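Uncharacterized protein (Bacteroides eggerthii, PDB 4FTD) is of unknown function but, as a six-bladed beta-propeller joined to an immunoglobulin-like domain, may take part in carbohydrate metabolism. Local coordinates at residues L180-K186 against K216-W220; Y192-A196 against G246-Y251. All coordinates share one frame; numbering follows the deposited sequence.

Contact 1 (L180-K186 against K216-W220); sequences LDVTGVK and KIYYW
Three side chains of strand 216-220, Lys-216, Tyr-218 and Trp-220, reach from one side of a beta-propeller blade to the loop 180-186, which leads into that blade's first strand, 190-198. The apolar part rests on two CH-pi contacts. With chi1 at 176°, Val-185 turns CG1 away from its own backbone N and over the centre of the Tyr-218 ring, 3.7 Å from the centroid, while Val-185 CG2 touches the same ring near CD2. Leu-180 CD2 lies over the five-membered ring of Trp-220, 4.1 Å from its centroid. The two firm polar bonds across the contact end on carbonyls of the loop. Lys-216 NZ donates to Lys-186 O at 2.9 Å, nearly along the C=O direction, and also to Tyr-218 OH at 3.0 Å; the bond from Lys-186 N to that hydroxyl is weak. Replacing Tyr-218 with alanine would probably leave Val-185 without the ring beneath its methyls and deprive the Lys-216 ammonium of one acceptor. Within the loop, a type II turn from Val-182 to Val-185 overlaps an Asx turn in which Asp-181 OD1 accepts from Thr-183 N. At the indole edge, Trp-220 NE1 donates to Asp-181 O at 2.9 Å, with the oxygen in the ring plane.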
# COMPACT_ATOMS: atom_id res chain seq x y z
N LEU A 180 -23.32 -11.42 8.96
CA LEU A 180 -22.81 -12.42 9.84
C LEU A 180 -23.86 -12.88 10.82
O LEU A 180 -24.69 -12.09 11.27
CB LEU A 180 -21.63 -11.82 10.61
CG LEU A 180 -20.37 -11.51 9.79
CD1 LEU A 180 -19.37 -10.73 10.66
CD2 LEU A 180 -19.70 -12.77 9.21
N ASP A 181 -23.78 -14.14 11.22
CA ASP A 181 -24.58 -14.66 12.33
C ASP A 181 -24.07 -14.02 13.60
O ASP A 181 -22.92 -14.23 13.96
CB ASP A 181 -24.47 -16.19 12.37
CG ASP A 181 -25.31 -16.82 13.45
OD1 ASP A 181 -25.85 -16.13 14.34
OD2 ASP A 181 -25.43 -18.06 13.40
N VAL A 182 -24.91 -13.19 14.25
CA VAL A 182 -24.52 -12.49 15.50
C VAL A 182 -25.34 -13.02 16.70
O VAL A 182 -25.45 -12.37 17.72
CB VAL A 182 -24.53 -10.94 15.36
CG1 VAL A 182 -23.39 -10.46 14.47
CG2 VAL A 182 -25.88 -10.44 14.83
N THR A 183 -25.87 -14.24 16.61
CA THR A 183 -26.59 -14.87 17.76
C THR A 183 -25.64 -14.96 18.96
O THR A 183 -24.51 -15.41 18.82
CB THR A 183 -27.11 -16.26 17.41
OG1 THR A 183 -27.78 -16.17 16.18
CG2 THR A 183 -28.13 -16.78 18.47
N GLY A 184 -26.06 -14.41 20.09
CA GLY A 184 -25.20 -14.39 21.30
C GLY A 184 -24.02 -13.44 21.29
O GLY A 184 -23.23 -13.46 22.24
N VAL A 185 -23.88 -12.61 20.25
CA VAL A 185 -22.81 -11.65 20.18
C VAL A 185 -23.34 -10.39 20.91
O VAL A 185 -23.84 -9.43 20.30
CB VAL A 185 -22.36 -11.39 18.73
CG1 VAL A 185 -21.28 -10.30 18.68
CG2 VAL A 185 -21.86 -12.69 18.13
N LYS A 186 -23.15 -10.42 22.23
CA LYS A 186 -23.69 -9.48 23.22
C LYS A 186 -22.76 -9.36 24.42
O LYS A 186 -22.17 -10.34 24.86
CB LYS A 186 -25.05 -9.99 23.72
CG LYS A 186 -26.21 -9.59 22.83
CD LYS A 186 -26.67 -8.21 23.25
CE LYS A 186 -27.46 -7.44 22.19
NZ LYS A 186 -27.30 -5.98 22.51
N LYS A 216 -14.93 -8.66 24.88
CA LYS A 216 -15.10 -9.93 24.20
C LYS A 216 -14.55 -9.86 22.81
O LYS A 216 -14.55 -8.78 22.20
CB LYS A 216 -16.58 -10.31 24.21
CG LYS A 216 -17.14 -10.45 25.63
CD LYS A 216 -18.62 -10.77 25.66
CE LYS A 216 -18.84 -12.21 25.29
NZ LYS A 216 -20.28 -12.46 25.21
N ILE A 217 -14.01 -10.99 22.36
CA ILE A 217 -13.50 -11.19 21.01
C ILE A 217 -14.22 -12.41 20.44
O ILE A 217 -14.31 -13.47 21.10
CB ILE A 217 -11.99 -11.41 20.95
CG1 ILE A 217 -11.25 -10.28 21.72
CG2 ILE A 217 -11.48 -11.52 19.53
CD1 ILE A 217 -9.76 -10.47 21.84
N TYR A 218 -14.74 -12.21 19.25
CA TYR A 218 -15.49 -13.19 18.52
C TYR A 218 -14.79 -13.56 17.21
O TYR A 218 -14.11 -12.71 16.59
CB TYR A 218 -16.84 -12.60 18.19
CG TYR A 218 -17.67 -12.20 19.40
CD1 TYR A 218 -17.55 -10.92 19.94
CD2 TYR A 218 -18.57 -13.10 19.99
CE1 TYR A 218 -18.35 -10.51 21.01
CE2 TYR A 218 -19.37 -12.71 21.07
CZ TYR A 218 -19.24 -11.42 21.58
OH TYR A 218 -20.04 -11.02 22.60
N TYR A 219 -15.07 -14.79 16.75
CA TYR A 219 -14.44 -15.39 15.59
C TYR A 219 -15.46 -16.12 14.72
O TYR A 219 -16.30 -16.87 15.24
CB TYR A 219 -13.39 -16.40 16.10
CG TYR A 219 -12.69 -17.26 15.04
CD1 TYR A 219 -11.53 -16.82 14.41
CD2 TYR A 219 -13.11 -18.55 14.77
CE1 TYR A 219 -10.87 -17.61 13.49
CE2 TYR A 219 -12.46 -19.34 13.83
CZ TYR A 219 -11.33 -18.86 13.20
OH TYR A 219 -10.65 -19.62 12.28
N TRP A 220 -15.35 -15.91 13.40
CA TRP A 220 -16.11 -16.64 12.41
C TRP A 220 -15.13 -17.33 11.50
O TRP A 220 -14.29 -16.67 10.84
CB TRP A 220 -16.95 -15.67 11.55
CG TRP A 220 -18.15 -15.16 12.24
CD1 TRP A 220 -19.45 -15.58 12.06
CD2 TRP A 220 -18.20 -14.10 13.19
NE1 TRP A 220 -20.29 -14.88 12.88
CE2 TRP A 220 -19.55 -13.95 13.58
CE3 TRP A 220 -17.23 -13.28 13.79
CZ2 TRP A 220 -19.95 -13.00 14.51
CZ3 TRP A 220 -17.64 -12.33 14.71
CH2 TRP A 220 -18.98 -12.20 15.06

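Contact 2 (Y192-A196 against G246-Y251); sequences YNMGA and GDNASY
The selenomethionine side chain of Met-194 is the main bump of this buried contact, lying against the backbone bend of residues 246-249. Its CB meets Ala-249 CB at 3.6 Å, its CG rests against the loop, close to both Gly-246 O and the carbonyl carbon of Asn-248, and bends at chi2 (-68°) and chi3 carry CE to within 3.4 Å of Asp-247 O. Further along, Tyr-251 fills the shallow place left by two small residues: its CE1 lies 3.9 Å from Gly-195 CA, and its CD1 is 3.8 Å from the methyl Ala-196 CB. The two segments belong to successive blades of the propeller, strand 190-198 being the first of one and strand 250-253 the first of the next. A classic beta bulge, with Asn-193 and Met-194 both facing Ser-205, lets these neighbours both point at 246-251. Asn-193 thereby extends its amide to Gly-246, and ND2 donates to Gly-246 O at 2.8 Å in a nearly straight bond (168°) close to the amide plane. One water accepts from Asn-193 ND2 and donates to Asp-247 O and Asp-247 OD1, the latter oxygen also salt-bridged to Arg-244. A second water accepts from Met-194 N and lies 2.8 Å from Gly-246 O.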
# COMPACT_ATOMS: atom_id res chain seq x y z
N TYR A 192 -20.07 -4.75 19.58
CA TYR A 192 -18.94 -4.81 18.67
C TYR A 192 -18.60 -3.38 18.23
O TYR A 192 -19.43 -2.47 18.27
CB TYR A 192 -19.15 -5.75 17.50
CG TYR A 192 -20.60 -5.84 17.09
CD1 TYR A 192 -21.17 -4.83 16.33
CD2 TYR A 192 -21.38 -6.91 17.49
CE1 TYR A 192 -22.52 -4.87 16.02
CE2 TYR A 192 -22.75 -6.97 17.15
CZ TYR A 192 -23.28 -5.94 16.43
OH TYR A 192 -24.57 -5.91 16.07
N ASN A 193 -17.36 -3.22 17.83
CA ASN A 193 -16.79 -1.94 17.47
C ASN A 193 -15.68 -2.08 16.47
O ASN A 193 -15.82 -1.65 15.35
CB ASN A 193 -16.35 -1.20 18.71
CG ASN A 193 -16.06 0.29 18.45
OD1 ASN A 193 -16.86 0.95 17.79
ND2 ASN A 193 -14.94 0.83 18.98
N MSE A 194 -14.57 -2.75 16.83
CA MSE A 194 -13.47 -2.99 15.85
C MSE A 194 -13.59 -4.42 15.33
O MSE A 194 -14.28 -5.23 15.89
CB MSE A 194 -12.11 -2.84 16.52
CG MSE A 194 -11.86 -1.46 17.03
SE MSE A 194 -11.68 -0.17 15.50
CE MSE A 194 -13.28 0.99 15.70
N GLY A 195 -12.89 -4.71 14.24
CA GLY A 195 -12.79 -6.09 13.78
C GLY A 195 -11.80 -6.15 12.63
O GLY A 195 -11.24 -5.13 12.25
N ALA A 196 -11.70 -7.31 12.01
CA ALA A 196 -10.74 -7.51 10.94
C ALA A 196 -11.10 -8.80 10.20
O ALA A 196 -11.65 -9.75 10.77
CB ALA A 196 -9.31 -7.61 11.54
N GLY A 246 -11.20 -1.04 23.46
CA GLY A 246 -11.98 -1.42 22.29
C GLY A 246 -12.29 -0.30 21.35
O GLY A 246 -12.94 -0.52 20.34
N ASP A 247 -11.86 0.93 21.66
CA ASP A 247 -12.05 2.01 20.70
C ASP A 247 -11.24 1.81 19.41
O ASP A 247 -11.65 2.27 18.40
CB ASP A 247 -11.61 3.35 21.30
CG ASP A 247 -12.64 3.91 22.26
OD1 ASP A 247 -13.77 4.20 21.78
OD2 ASP A 247 -12.34 4.08 23.45
N ASN A 248 -10.08 1.18 19.56
CA ASN A 248 -9.12 0.90 18.49
C ASN A 248 -8.70 -0.55 18.66
O ASN A 248 -8.92 -1.14 19.70
CB ASN A 248 -7.90 1.85 18.51
CG ASN A 248 -7.12 1.79 19.80
OD1 ASN A 248 -6.43 0.79 20.07
ND2 ASN A 248 -7.20 2.87 20.62
N ALA A 249 -8.21 -1.15 17.59
CA ALA A 249 -7.65 -2.48 17.63
C ALA A 249 -6.66 -2.65 16.51
O ALA A 249 -6.87 -2.16 15.39
CB ALA A 249 -8.73 -3.52 17.54
N SER A 250 -5.53 -3.28 16.82
CA SER A 250 -4.56 -3.69 15.76
C SER A 250 -4.36 -5.20 15.83
O SER A 250 -3.70 -5.72 16.72
CB SER A 250 -3.27 -2.93 15.88
OG SER A 250 -3.48 -1.55 16.10
N TYR A 251 -5.08 -5.90 14.96
CA TYR A 251 -5.01 -7.34 14.86
C TYR A 251 -3.79 -7.71 14.01
O TYR A 251 -3.74 -7.35 12.84
CB TYR A 251 -6.28 -7.87 14.23
CG TYR A 251 -7.55 -7.71 15.04
CD1 TYR A 251 -8.30 -6.48 15.04
CD2 TYR A 251 -8.07 -8.81 15.74
CE1 TYR A 251 -9.49 -6.41 15.80
CE2 TYR A 251 -9.25 -8.73 16.48
CZ TYR A 251 -9.98 -7.57 16.50
OH TYR A 251 -11.16 -7.57 17.26
O HOH W 1 -14.29 3.83 19.00
O HOH W 2 -13.48 -3.23 19.66

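The centres of the two contacts lie about 13 Å apart, and both involve the four-stranded antiparallel sheet 190-198, 201-207, 215-220, 228-233, one blade of the propeller. Along the chain their segments alternate: 180-186, 192-196, 216-220, 246-251. Contact 1 joins the loop entering the blade to its third strand, farther from the centre of the chain, whereas contact 2 joins the blade's first strand to the start of the next blade, nearer that centre. They meet directly where Val-185 CG1 packs 3.6 Å from Tyr-192 CD2. Together they connect this blade to the incoming loop and to its successor.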